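Local coordinates for protein DNA endonuclease I-CeuI (Chlamydomonas eugametos, PDB 2EX5) that cuts DNA at a degenerate 17-19 bp recognition sequence as a magnesium-dependent LAGLIDADG homodimer, making a staggered cut in intron homing, at residues 83-97 and 117-129. The protein carries 1 engineered substitution. Sequence-based numbering, arbitrary orientation.
Sequences PEFNVTRHVNGVKVL and ATLVLTIDNRQSL. Engineered in segment 83-97: Arg-89 (natural residue Gln). With nucleotides of chain B; nucleotides of chain A.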
ATOM      1  N   PRO C  83     -10.075  -2.879 -19.493  1.00 26.70           N
ATOM      2  CA  PRO C  83      -9.753  -2.071 -18.306  1.00 25.97           C
ATOM      3  C   PRO C  83     -10.414  -2.630 -17.016  1.00 24.04           C
ATOM      4  O   PRO C  83     -11.594  -3.119 -17.023  1.00 24.35           O
ATOM      5  CB  PRO C  83     -10.344  -0.687 -18.653  1.00 25.50           C
ATOM      6  CG  PRO C  83     -11.455  -0.926 -19.546  1.00 25.44           C
ATOM      7  CD  PRO C  83     -11.214  -2.289 -20.226  1.00 27.69           C
ATOM      8  N   GLU C  84      -9.706  -2.507 -15.926  1.00 22.78           N
ATOM      9  CA  GLU C  84     -10.211  -2.949 -14.631  1.00 23.15           C
ATOM     10  C   GLU C  84      -9.584  -2.016 -13.602  1.00 21.92           C
ATOM     11  O   GLU C  84      -8.439  -1.678 -13.717  1.00 23.21           O
ATOM     12  CB  GLU C  84      -9.803  -4.385 -14.362  1.00 20.86           C
ATOM     13  CG  GLU C  84     -10.224  -4.903 -12.909  1.00 26.07           C
ATOM     14  CD  GLU C  84     -10.067  -6.374 -12.776  1.00 26.39           C
ATOM     15  OE1 GLU C  84      -9.262  -6.785 -11.939  1.00 23.59           O
ATOM     16  OE2 GLU C  84     -10.697  -7.171 -13.560  1.00 27.72           O
ATOM     17  N   PHE C  85     -10.351  -1.605 -12.590  1.00 21.17           N
ATOM     18  CA  PHE C  85      -9.812  -1.047 -11.334  1.00 19.11           C
ATOM     19  C   PHE C  85      -9.906  -2.070 -10.213  1.00 19.22           C
ATOM     20  O   PHE C  85     -10.935  -2.665 -10.088  1.00 19.75           O
ATOM     21  CB  PHE C  85     -10.674   0.139 -11.020  1.00 19.43           C
ATOM     22  CG  PHE C  85     -10.496   0.683  -9.606  1.00 21.76           C
ATOM     23  CD1 PHE C  85     -11.421   0.380  -8.593  1.00 22.31           C
ATOM     24  CD2 PHE C  85      -9.449   1.493  -9.318  1.00 17.89           C
ATOM     25  CE1 PHE C  85     -11.232   0.881  -7.281  1.00 23.75           C
ATOM     26  CE2 PHE C  85      -9.246   1.972  -8.013  1.00 21.82           C
ATOM     27  CZ  PHE C  85     -10.182   1.675  -7.006  1.00 21.83           C
ATOM     28  N   ASN C  86      -8.921  -2.254  -9.328  1.00 20.52           N
ATOM     29  CA  ASN C  86      -9.175  -3.161  -8.196  1.00 22.19           C
ATOM     30  C   ASN C  86      -8.388  -2.673  -7.076  1.00 23.38           C
ATOM     31  O   ASN C  86      -7.431  -1.920  -7.314  1.00 23.68           O
ATOM     32  CB  ASN C  86      -8.843  -4.685  -8.398  1.00 21.42           C
ATOM     33  CG  ASN C  86      -7.357  -4.995  -8.671  1.00 24.33           C
ATOM     34  OD1 ASN C  86      -7.059  -5.599  -9.660  1.00 28.76           O
ATOM     35  ND2 ASN C  86      -6.454  -4.601  -7.812  1.00 27.74           N
ATOM     36  N   VAL C  87      -8.736  -3.173  -5.877  1.00 22.83           N
ATOM     37  CA  VAL C  87      -8.040  -2.856  -4.607  1.00 22.38           C
ATOM     38  C   VAL C  87      -8.092  -4.069  -3.736  1.00 23.53           C
ATOM     39  O   VAL C  87      -9.169  -4.523  -3.420  1.00 24.41           O
ATOM     40  CB  VAL C  87      -8.744  -1.720  -3.794  1.00 21.80           C
ATOM     41  CG1 VAL C  87      -7.644  -0.904  -2.806  1.00 20.71           C
ATOM     42  CG2 VAL C  87      -9.315  -0.805  -4.708  1.00 20.32           C
ATOM     43  N   THR C  88      -6.946  -4.428  -3.173  1.00 23.03           N
ATOM     44  CA  THR C  88      -6.671  -5.659  -2.515  1.00 23.98           C
ATOM     45  C   THR C  88      -6.270  -5.326  -1.110  1.00 25.43           C
ATOM     46  O   THR C  88      -5.640  -4.320  -0.824  1.00 23.43           O
ATOM     47  CB  THR C  88      -5.527  -6.368  -3.256  1.00 25.60           C
ATOM     48  OG1 THR C  88      -5.921  -6.390  -4.628  1.00 26.26           O
ATOM     49  CG2 THR C  88      -5.246  -7.771  -2.719  1.00 26.50           C
ATOM     50  N   ARG C  89      -6.784  -6.132  -0.192  1.00 24.67           N
ATOM     51  CA  ARG C  89      -6.436  -5.935   1.218  1.00 26.63           C
ATOM     52  C   ARG C  89      -6.793  -7.203   1.957  1.00 26.21           C
ATOM     53  O   ARG C  89      -7.816  -7.770   1.723  1.00 25.28           O
ATOM     54  CB  ARG C  89      -7.258  -4.769   1.754  1.00 26.47           C
ATOM     55  CG  ARG C  89      -6.883  -4.134   3.071  1.00 31.07           C
ATOM     56  CD  ARG C  89      -5.430  -3.567   3.305  1.00 35.39           C
ATOM     57  NE  ARG C  89      -5.341  -3.231   4.719  1.00 40.39           N
ATOM     58  CZ  ARG C  89      -4.855  -4.015   5.707  1.00 43.10           C
ATOM     59  NH1 ARG C  89      -4.246  -5.148   5.446  1.00 42.70           N
ATOM     60  NH2 ARG C  89      -4.896  -3.598   6.993  1.00 44.00           N
ATOM     61  N   HIS C  90      -5.941  -7.629   2.859  1.00 28.10           N
ATOM     62  CA  HIS C  90      -6.299  -8.647   3.818  1.00 28.38           C
ATOM     63  C   HIS C  90      -7.603  -8.281   4.522  1.00 27.43           C
ATOM     64  O   HIS C  90      -7.855  -7.094   4.862  1.00 26.06           O
ATOM     65  CB  HIS C  90      -5.167  -8.752   4.817  1.00 28.34           C
ATOM     66  CG  HIS C  90      -5.383  -9.782   5.875  1.00 29.53           C
ATOM     67  ND1 HIS C  90      -4.702 -10.982   5.902  1.00 32.24           N
ATOM     68  CD2 HIS C  90      -6.246  -9.820   6.915  1.00 29.57           C
ATOM     69  CE1 HIS C  90      -5.072 -11.679   6.959  1.00 29.53           C
ATOM     70  NE2 HIS C  90      -6.019 -10.999   7.578  1.00 30.82           N
ATOM     71  N   VAL C  91      -8.443  -9.289   4.725  1.00 27.64           N
ATOM     72  CA  VAL C  91      -9.665  -9.126   5.524  1.00 28.16           C
ATOM     73  C   VAL C  91      -9.584  -8.205   6.804  1.00 27.90           C
ATOM     74  O   VAL C  91     -10.468  -7.404   7.025  1.00 27.46           O
ATOM     75  CB  VAL C  91     -10.288 -10.459   5.891  1.00 29.51           C
ATOM     76  CG1 VAL C  91      -9.473 -11.199   6.999  1.00 27.23           C
ATOM     77  CG2 VAL C  91     -11.730 -10.155   6.377  1.00 27.95           C
ATOM     78  N   ASN C  92      -8.539  -8.279   7.623  1.00 28.87           N
ATOM     79  CA  ASN C  92      -8.384  -7.308   8.753  1.00 29.88           C
ATOM     80  C   ASN C  92      -8.467  -5.801   8.370  1.00 29.34           C
ATOM     81  O   ASN C  92      -8.657  -4.934   9.240  1.00 30.66           O
ATOM     82  CB  ASN C  92      -7.086  -7.482   9.570  1.00 30.62           C
ATOM     83  CG  ASN C  92      -6.836  -8.841  10.042  1.00 34.64           C
ATOM     84  OD1 ASN C  92      -7.717  -9.713   9.991  1.00 35.37           O
ATOM     85  ND2 ASN C  92      -5.562  -9.097  10.452  1.00 32.04           N
ATOM     86  N   GLY C  93      -8.378  -5.481   7.092  1.00 29.01           N
ATOM     87  CA  GLY C  93      -8.561  -4.115   6.634  1.00 29.20           C
ATOM     88  C   GLY C  93      -9.728  -3.822   5.723  1.00 28.87           C
ATOM     89  O   GLY C  93      -9.772  -2.744   5.097  1.00 29.79           O
ATOM     90  N   VAL C  94     -10.678  -4.756   5.632  1.00 28.24           N
ATOM     91  CA  VAL C  94     -11.952  -4.591   4.970  1.00 25.46           C
ATOM     92  C   VAL C  94     -12.652  -3.249   5.185  1.00 27.75           C
ATOM     93  O   VAL C  94     -13.337  -2.670   4.288  1.00 29.30           O
ATOM     94  CB  VAL C  94     -12.884  -5.818   5.314  1.00 27.07           C
ATOM     95  CG1 VAL C  94     -13.345  -5.839   6.892  1.00 27.19           C
ATOM     96  CG2 VAL C  94     -14.086  -5.924   4.349  1.00 24.91           C
ATOM     97  N   LYS C  95     -12.414  -2.664   6.330  1.00 28.94           N
ATOM     98  CA  LYS C  95     -13.032  -1.407   6.695  1.00 28.70           C
ATOM     99  C   LYS C  95     -12.756  -0.290   5.716  1.00 27.96           C
ATOM    100  O   LYS C  95     -13.667   0.391   5.267  1.00 27.50           O
ATOM    101  CB  LYS C  95     -12.580  -1.059   8.108  1.00 31.32           C
ATOM    102  CG  LYS C  95     -12.820   0.401   8.516  1.00 35.81           C
ATOM    103  CD  LYS C  95     -12.532   0.565   9.990  1.00 41.76           C
ATOM    104  CE  LYS C  95     -12.498   2.065  10.351  1.00 43.58           C
ATOM    105  NZ  LYS C  95     -13.233   2.638   9.284  1.00 47.63           N
ATOM    106  N   VAL C  96     -11.491  -0.105   5.337  1.00 27.61           N
ATOM    107  CA  VAL C  96     -11.142   0.792   4.186  1.00 26.71           C
ATOM    108  C   VAL C  96     -11.672   0.344   2.805  1.00 24.38           C
ATOM    109  O   VAL C  96     -12.005   1.168   1.969  1.00 26.54           O
ATOM    110  CB  VAL C  96      -9.592   1.038   4.202  1.00 28.02           C
ATOM    111  CG1 VAL C  96      -9.163   2.206   3.317  1.00 30.04           C
ATOM    112  CG2 VAL C  96      -9.132   1.348   5.675  1.00 29.63           C
ATOM    113  N   LEU C  97     -11.726  -0.964   2.534  1.00 24.91           N
ATOM    114  CA  LEU C  97     -12.428  -1.515   1.321  1.00 24.73           C
ATOM    115  C   LEU C  97     -13.953  -1.103   1.291  1.00 25.51           C
ATOM    116  O   LEU C  97     -14.534  -0.706   0.265  1.00 23.14           O
ATOM    117  CB  LEU C  97     -12.287  -3.055   1.420  1.00 24.39           C
ATOM    118  CG  LEU C  97     -11.337  -3.687   0.405  1.00 24.81           C
ATOM    119  CD1 LEU C  97     -10.105  -2.818   0.189  1.00 19.84           C
ATOM    120  CD2 LEU C  97     -11.045  -5.148   0.649  1.00 23.09           C
ATOM    121  N   ALA C 117      -6.644 -15.119   3.227  1.00 34.88           N
ATOM    122  CA  ALA C 117      -7.679 -14.239   3.837  1.00 31.87           C
ATOM    123  C   ALA C 117      -7.713 -12.839   3.178  1.00 30.88           C
ATOM    124  O   ALA C 117      -8.316 -11.829   3.715  1.00 28.34           O
ATOM    125  CB  ALA C 117      -7.532 -14.215   5.375  1.00 29.91           C
ATOM    126  N   THR C 118      -7.175 -12.798   1.942  1.00 29.97           N
ATOM    127  CA  THR C 118      -7.332 -11.553   1.218  1.00 30.05           C
ATOM    128  C   THR C 118      -8.585 -11.266   0.418  1.00 29.05           C
ATOM    129  O   THR C 118      -9.140 -12.102  -0.254  1.00 30.92           O
ATOM    130  CB  THR C 118      -6.099 -11.059   0.418  1.00 32.84           C
ATOM    131  OG1 THR C 118      -6.348 -11.184  -0.950  1.00 40.43           O
ATOM    132  CG2 THR C 118      -4.833 -11.682   0.788  1.00 30.66           C
ATOM    133  N   LEU C 119      -8.951 -10.020   0.367  1.00 25.87           N
ATOM    134  CA  LEU C 119     -10.180  -9.645  -0.314  1.00 25.52           C
ATOM    135  C   LEU C 119      -9.826  -8.698  -1.442  1.00 22.90           C
ATOM    136  O   LEU C 119      -8.839  -8.079  -1.327  1.00 24.31           O
ATOM    137  CB  LEU C 119     -11.032  -8.898   0.753  1.00 25.51           C
ATOM    138  CG  LEU C 119     -12.155  -9.609   1.561  1.00 26.98           C
ATOM    139  CD1 LEU C 119     -12.094 -11.220   1.711  1.00 26.71           C
ATOM    140  CD2 LEU C 119     -12.649  -8.861   2.844  1.00 26.67           C
ATOM    141  N   VAL C 120     -10.640  -8.532  -2.489  1.00 21.66           N
ATOM    142  CA  VAL C 120     -10.332  -7.683  -3.608  1.00 22.07           C
ATOM    143  C   VAL C 120     -11.602  -6.981  -3.849  1.00 23.90           C
ATOM    144  O   VAL C 120     -12.640  -7.614  -3.870  1.00 28.07           O
ATOM    145  CB  VAL C 120      -9.900  -8.450  -4.891  1.00 20.38           C
ATOM    146  CG1 VAL C 120      -9.607  -7.479  -6.040  1.00 20.00           C
ATOM    147  CG2 VAL C 120      -8.671  -9.163  -4.613  1.00 22.42           C
ATOM    148  N   LEU C 121     -11.560  -5.665  -4.039  1.00 23.04           N
ATOM    149  CA  LEU C 121     -12.685  -4.939  -4.526  1.00 21.54           C
ATOM    150  C   LEU C 121     -12.424  -4.579  -5.991  1.00 19.94           C
ATOM    151  O   LEU C 121     -11.361  -4.058  -6.331  1.00 20.63           O
ATOM    152  CB  LEU C 121     -12.899  -3.701  -3.589  1.00 22.47           C
ATOM    153  CG  LEU C 121     -13.638  -2.422  -4.053  1.00 22.80           C
ATOM    154  CD1 LEU C 121     -14.811  -2.611  -4.824  1.00 25.11           C
ATOM    155  CD2 LEU C 121     -14.021  -1.682  -2.845  1.00 24.31           C
ATOM    156  N   THR C 122     -13.376  -4.862  -6.856  1.00 20.96           N
ATOM    157  CA  THR C 122     -13.269  -4.665  -8.355  1.00 21.97           C
ATOM    158  C   THR C 122     -14.349  -3.797  -8.933  1.00 22.47           C
ATOM    159  O   THR C 122     -15.533  -3.948  -8.590  1.00 22.30           O
ATOM    160  CB  THR C 122     -13.300  -6.090  -9.099  1.00 21.07           C
ATOM    161  OG1 THR C 122     -12.290  -6.961  -8.500  1.00 22.16           O
ATOM    162  CG2 THR C 122     -12.944  -6.019 -10.569  1.00 22.69           C
ATOM    163  N   ILE C 123     -13.966  -2.881  -9.792  1.00 23.14           N
ATOM    164  CA  ILE C 123     -14.877  -2.239 -10.698  1.00 22.78           C
ATOM    165  C   ILE C 123     -14.369  -2.380 -12.108  1.00 24.71           C
ATOM    166  O   ILE C 123     -13.271  -1.841 -12.445  1.00 24.76           O
ATOM    167  CB  ILE C 123     -14.979  -0.719 -10.350  1.00 22.12           C
ATOM    168  CG1 ILE C 123     -15.636  -0.558  -8.899  1.00 23.72           C
ATOM    169  CG2 ILE C 123     -15.719   0.004 -11.528  1.00 18.66           C
ATOM    170  CD1 ILE C 123     -15.429   0.762  -8.127  1.00 19.70           C
ATOM    171  N   ASP C 124     -15.162  -3.050 -12.956  1.00 28.13           N
ATOM    172  CA  ASP C 124     -14.889  -3.279 -14.398  1.00 28.37           C
ATOM    173  C   ASP C 124     -15.916  -2.665 -15.355  1.00 29.44           C
ATOM    174  O   ASP C 124     -15.650  -2.501 -16.551  1.00 28.52           O
ATOM    175  CB  ASP C 124     -14.767  -4.792 -14.674  1.00 29.58           C
ATOM    176  CG  ASP C 124     -16.040  -5.571 -14.353  1.00 31.50           C
ATOM    177  OD1 ASP C 124     -17.101  -5.353 -14.954  1.00 32.58           O
ATOM    178  OD2 ASP C 124     -15.946  -6.513 -13.546  1.00 37.52           O
ATOM    179  N   ASN C 125     -17.092  -2.278 -14.845  1.00 29.05           N
ATOM    180  CA  ASN C 125     -18.103  -1.668 -15.675  1.00 29.00           C
ATOM    181  C   ASN C 125     -17.545  -0.358 -16.169  1.00 27.97           C
ATOM    182  O   ASN C 125     -17.070   0.453 -15.407  1.00 26.06           O
ATOM    183  CB  ASN C 125     -19.407  -1.436 -14.907  1.00 31.13           C
ATOM    184  CG  ASN C 125     -20.423  -0.648 -15.735  1.00 31.50           C
ATOM    185  OD1 ASN C 125     -21.248  -1.218 -16.377  1.00 37.06           O
ATOM    186  ND2 ASN C 125     -20.332   0.660 -15.729  1.00 33.83           N
ATOM    187  N   ARG C 126     -17.559  -0.160 -17.479  1.00 29.64           N
ATOM    188  CA  ARG C 126     -16.836   0.957 -18.052  1.00 30.56           C
ATOM    189  C   ARG C 126     -17.495   2.277 -17.723  1.00 30.69           C
ATOM    190  O   ARG C 126     -16.755   3.246 -17.606  1.00 31.18           O
ATOM    191  CB  ARG C 126     -16.603   0.769 -19.551  1.00 32.81           C
ATOM    192  CG  ARG C 126     -15.343  -0.140 -19.814  1.00 33.77           C
ATOM    193  CD  ARG C 126     -15.365  -0.789 -21.140  1.00 37.86           C
ATOM    194  NE  ARG C 126     -15.921   0.144 -22.110  1.00 40.80           N
ATOM    195  CZ  ARG C 126     -16.208  -0.178 -23.358  1.00 41.48           C
ATOM    196  NH1 ARG C 126     -16.812   0.686 -24.164  1.00 39.45           N
ATOM    197  NH2 ARG C 126     -15.894  -1.389 -23.786  1.00 45.09           N
ATOM    198  N   GLN C 127     -18.830   2.330 -17.494  1.00 31.18           N
ATOM    199  CA  GLN C 127     -19.474   3.633 -17.147  1.00 33.53           C
ATOM    200  C   GLN C 127     -19.041   3.997 -15.757  1.00 30.90           C
ATOM    201  O   GLN C 127     -18.650   5.122 -15.516  1.00 32.38           O
ATOM    202  CB  GLN C 127     -21.011   3.628 -17.011  1.00 37.15           C
ATOM    203  CG  GLN C 127     -21.957   3.042 -17.997  1.00 43.92           C
ATOM    204  CD  GLN C 127     -23.461   3.298 -17.497  1.00 48.73           C
ATOM    205  OE1 GLN C 127     -24.283   3.813 -18.255  1.00 50.04           O
ATOM    206  NE2 GLN C 127     -23.775   2.946 -16.184  1.00 49.82           N
ATOM    207  N   SER C 128     -19.166   3.080 -14.816  1.00 29.61           N
ATOM    208  CA  SER C 128     -18.623   3.280 -13.452  1.00 29.94           C
ATOM    209  C   SER C 128     -17.165   3.801 -13.403  1.00 30.62           C
ATOM    210  O   SER C 128     -16.799   4.595 -12.584  1.00 31.31           O
ATOM    211  CB  SER C 128     -18.642   1.980 -12.699  1.00 28.71           C
ATOM    212  OG  SER C 128     -19.884   1.376 -12.734  1.00 31.38           O
ATOM    213  N   LEU C 129     -16.312   3.225 -14.220  1.00 30.64           N
ATOM    214  CA  LEU C 129     -14.894   3.528 -14.260  1.00 31.11           C
ATOM    215  C   LEU C 129     -14.745   4.982 -14.709  1.00 32.39           C
ATOM    216  O   LEU C 129     -14.025   5.791 -14.130  1.00 34.32           O
ATOM    217  CB  LEU C 129     -14.270   2.500 -15.282  1.00 29.28           C
ATOM    218  CG  LEU C 129     -13.316   1.353 -14.916  1.00 28.57           C
ATOM    219  CD1 LEU C 129     -13.122   1.003 -13.417  1.00 28.65           C
ATOM    220  CD2 LEU C 129     -13.217   0.217 -15.887  1.00 26.54           C
TER
ATOM    221  P    DG B  15      -2.263  -6.485   2.299  1.00 48.99           P
ATOM    222  OP1  DG B  15      -1.426  -5.221   2.429  1.00 48.92           O
ATOM    223  OP2  DG B  15      -3.417  -6.707   3.207  1.00 48.92           O
ATOM    224  O5'  DG B  15      -2.848  -6.224   0.811  1.00 45.52           O
ATOM    225  C5'  DG B  15      -2.384  -6.530  -0.467  1.00 42.01           C
ATOM    226  C4'  DG B  15      -1.057  -5.964  -0.894  1.00 37.50           C
ATOM    227  O4'  DG B  15      -0.554  -7.249  -1.251  1.00 34.02           O
ATOM    228  C3'  DG B  15      -1.105  -5.076  -2.161  1.00 33.45           C
ATOM    229  O3'  DG B  15       0.133  -4.444  -2.155  1.00 34.90           O
ATOM    230  C2'  DG B  15      -1.365  -6.088  -3.212  1.00 32.11           C
ATOM    231  C1'  DG B  15      -0.510  -7.227  -2.637  1.00 32.88           C
ATOM    232  N9   DG B  15      -0.761  -8.586  -3.059  1.00 31.29           N
ATOM    233  C8   DG B  15      -1.739  -9.443  -2.590  1.00 31.30           C
ATOM    234  N7   DG B  15      -1.729 -10.596  -3.156  1.00 30.48           N
ATOM    235  C5   DG B  15      -0.621 -10.505  -4.040  1.00 29.95           C
ATOM    236  C6   DG B  15      -0.117 -11.466  -4.881  1.00 29.33           C
ATOM    237  O6   DG B  15      -0.569 -12.579  -4.934  1.00 33.51           O
ATOM    238  N1   DG B  15       0.987 -11.131  -5.652  1.00 27.66           N
ATOM    239  C2   DG B  15       1.536  -9.889  -5.566  1.00 26.28           C
ATOM    240  N2   DG B  15       2.612  -9.746  -6.326  1.00 27.64           N
ATOM    241  N3   DG B  15       1.106  -8.901  -4.740  1.00 31.01           N
ATOM    242  C4   DG B  15       0.001  -9.293  -4.005  1.00 30.14           C
TER
ATOM    243  P    DA A   5     -19.204  -3.062 -19.656  1.00 43.94           P
ATOM    244  OP1  DA A   5     -19.957  -1.953 -20.300  1.00 41.69           O
ATOM    245  OP2  DA A   5     -17.803  -2.829 -19.248  1.00 43.00           O
ATOM    246  O5'  DA A   5     -20.089  -3.727 -18.494  1.00 40.17           O
ATOM    247  C5'  DA A   5     -21.272  -4.307 -18.969  1.00 39.29           C
ATOM    248  C4'  DA A   5     -21.757  -5.384 -18.043  1.00 41.48           C
ATOM    249  O4'  DA A   5     -21.289  -6.609 -18.641  1.00 41.46           O
ATOM    250  C3'  DA A   5     -21.319  -5.436 -16.572  1.00 41.95           C
ATOM    251  O3'  DA A   5     -22.377  -5.926 -15.752  1.00 42.79           O
ATOM    252  C2'  DA A   5     -20.188  -6.492 -16.555  1.00 42.15           C
ATOM    253  C1'  DA A   5     -20.614  -7.429 -17.672  1.00 40.94           C
ATOM    254  N9   DA A   5     -19.569  -8.087 -18.459  1.00 38.85           N
ATOM    255  C8   DA A   5     -18.635  -7.489 -19.284  1.00 38.00           C
ATOM    256  N7   DA A   5     -17.928  -8.387 -19.947  1.00 35.55           N
ATOM    257  C5   DA A   5     -18.416  -9.623 -19.570  1.00 34.75           C
ATOM    258  C6   DA A   5     -17.995 -10.956 -19.887  1.00 31.73           C
ATOM    259  N6   DA A   5     -16.976 -11.259 -20.739  1.00 30.43           N
ATOM    260  N1   DA A   5     -18.725 -11.917 -19.326  1.00 31.22           N
ATOM    261  C2   DA A   5     -19.709 -11.611 -18.442  1.00 32.40           C
ATOM    262  N3   DA A   5     -20.169 -10.425 -18.026  1.00 30.50           N
ATOM    263  C4   DA A   5     -19.465  -9.453 -18.641  1.00 35.48           C
TER
ATOM    264  P    DC B  18      -0.537  -5.067 -15.850  1.00 35.03           P
ATOM    265  OP1  DC B  18       0.475  -5.564 -16.793  1.00 30.32           O
ATOM    266  OP2  DC B  18      -0.721  -3.618 -15.709  1.00 29.77           O
ATOM    267  O5'  DC B  18      -2.011  -5.523 -16.245  1.00 32.60           O
ATOM    268  C5'  DC B  18      -2.529  -6.646 -17.040  1.00 33.82           C
ATOM    269  C4'  DC B  18      -2.135  -8.025 -16.500  1.00 34.40           C
ATOM    270  O4'  DC B  18      -2.601  -8.170 -15.144  1.00 35.00           O
ATOM    271  C3'  DC B  18      -2.775  -9.213 -17.207  1.00 33.59           C
ATOM    272  O3'  DC B  18      -1.915  -9.593 -18.280  1.00 30.68           O
ATOM    273  C2'  DC B  18      -2.933 -10.333 -16.149  1.00 32.14           C
ATOM    274  C1'  DC B  18      -3.105  -9.475 -14.913  1.00 34.85           C
ATOM    275  N1   DC B  18      -4.489  -9.312 -14.187  1.00 32.45           N
ATOM    276  C2   DC B  18      -4.996 -10.461 -13.614  1.00 31.74           C
ATOM    277  O2   DC B  18      -4.320 -11.434 -13.876  1.00 32.73           O
ATOM    278  N3   DC B  18      -6.167 -10.470 -12.864  1.00 30.32           N
ATOM    279  C4   DC B  18      -6.772  -9.303 -12.672  1.00 29.02           C
ATOM    280  N4   DC B  18      -7.903  -9.368 -11.962  1.00 29.35           N
ATOM    281  C5   DC B  18      -6.298  -8.082 -13.255  1.00 30.66           C
ATOM    282  C6   DC B  18      -5.146  -8.109 -14.026  1.00 32.58           C
TER
HETATM  283  O   HOH W   1     -13.695  -3.772 -18.010  1.00 17.96           O
HETATM  284  O   HOH W   2     -10.067  -8.408  -9.771  1.00 33.55           O
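Glu-84 and Thr-122 meet on the DNA side of the antiparallel sheet that forms the DNA-binding saddle of this LAGLIDADG fold. Methyl CG2 of Thr-122 lies 3.6 Å from the carboxylate carbon CD of Glu-84. The glutamate chain runs out straight, CG anti to the backbone N (chi1 176°), which carries OE1 to the base edge of DC18 of chain B. N4 of that cytosine donates to OE1 of Glu-84 at 2.9 Å, in a nearly straight bond (165°). A water donates to the same OE1 and also bonds OG1 of Thr-122. With Glu-84 cut back to an alanine, the cytosine amino group would probably be left without this acceptor and the water without one of its two anchors.

The strands that carry them pair antiparallel: Phe-85 with Ile-123, Val-87 with Leu-121 and Arg-89 with Leu-119 are the hydrogen-bonded pairs. The ladder is extended by Val-91 N, which donates to Ala-117 O at 2.7 Å.

The opposite face, from which Arg-89 also leaves, is largely apolar round Leu-119, Leu-121 and Phe-85. Leu-119 CD2 touches Val-94 CG2 at 3.6 Å, and Leu-97 CD2 packs on CB of Leu-119, fastening helix 94-104 to the sheet; Val-91, in the turn leading in, adds its CG2. At the other end Leu-129 CD1 presses on Phe-85 CB at 3.5 Å, and Phe-156 of helix 147-164 adds to this layer.

Arg-126 N, in the first turn of helix 126-141, donates to OP2 of DA5 of chain A. The engineered Arg-89 (glutamine in nature) bends at chi2 (56°), and its NH1 reaches OP2 of DG15 of chain B near the guanidinium plane, at 2.9 Å. That same oxygen takes a second, straighter bond, His-90 N to OP2 of DG15 at 2.7 Å.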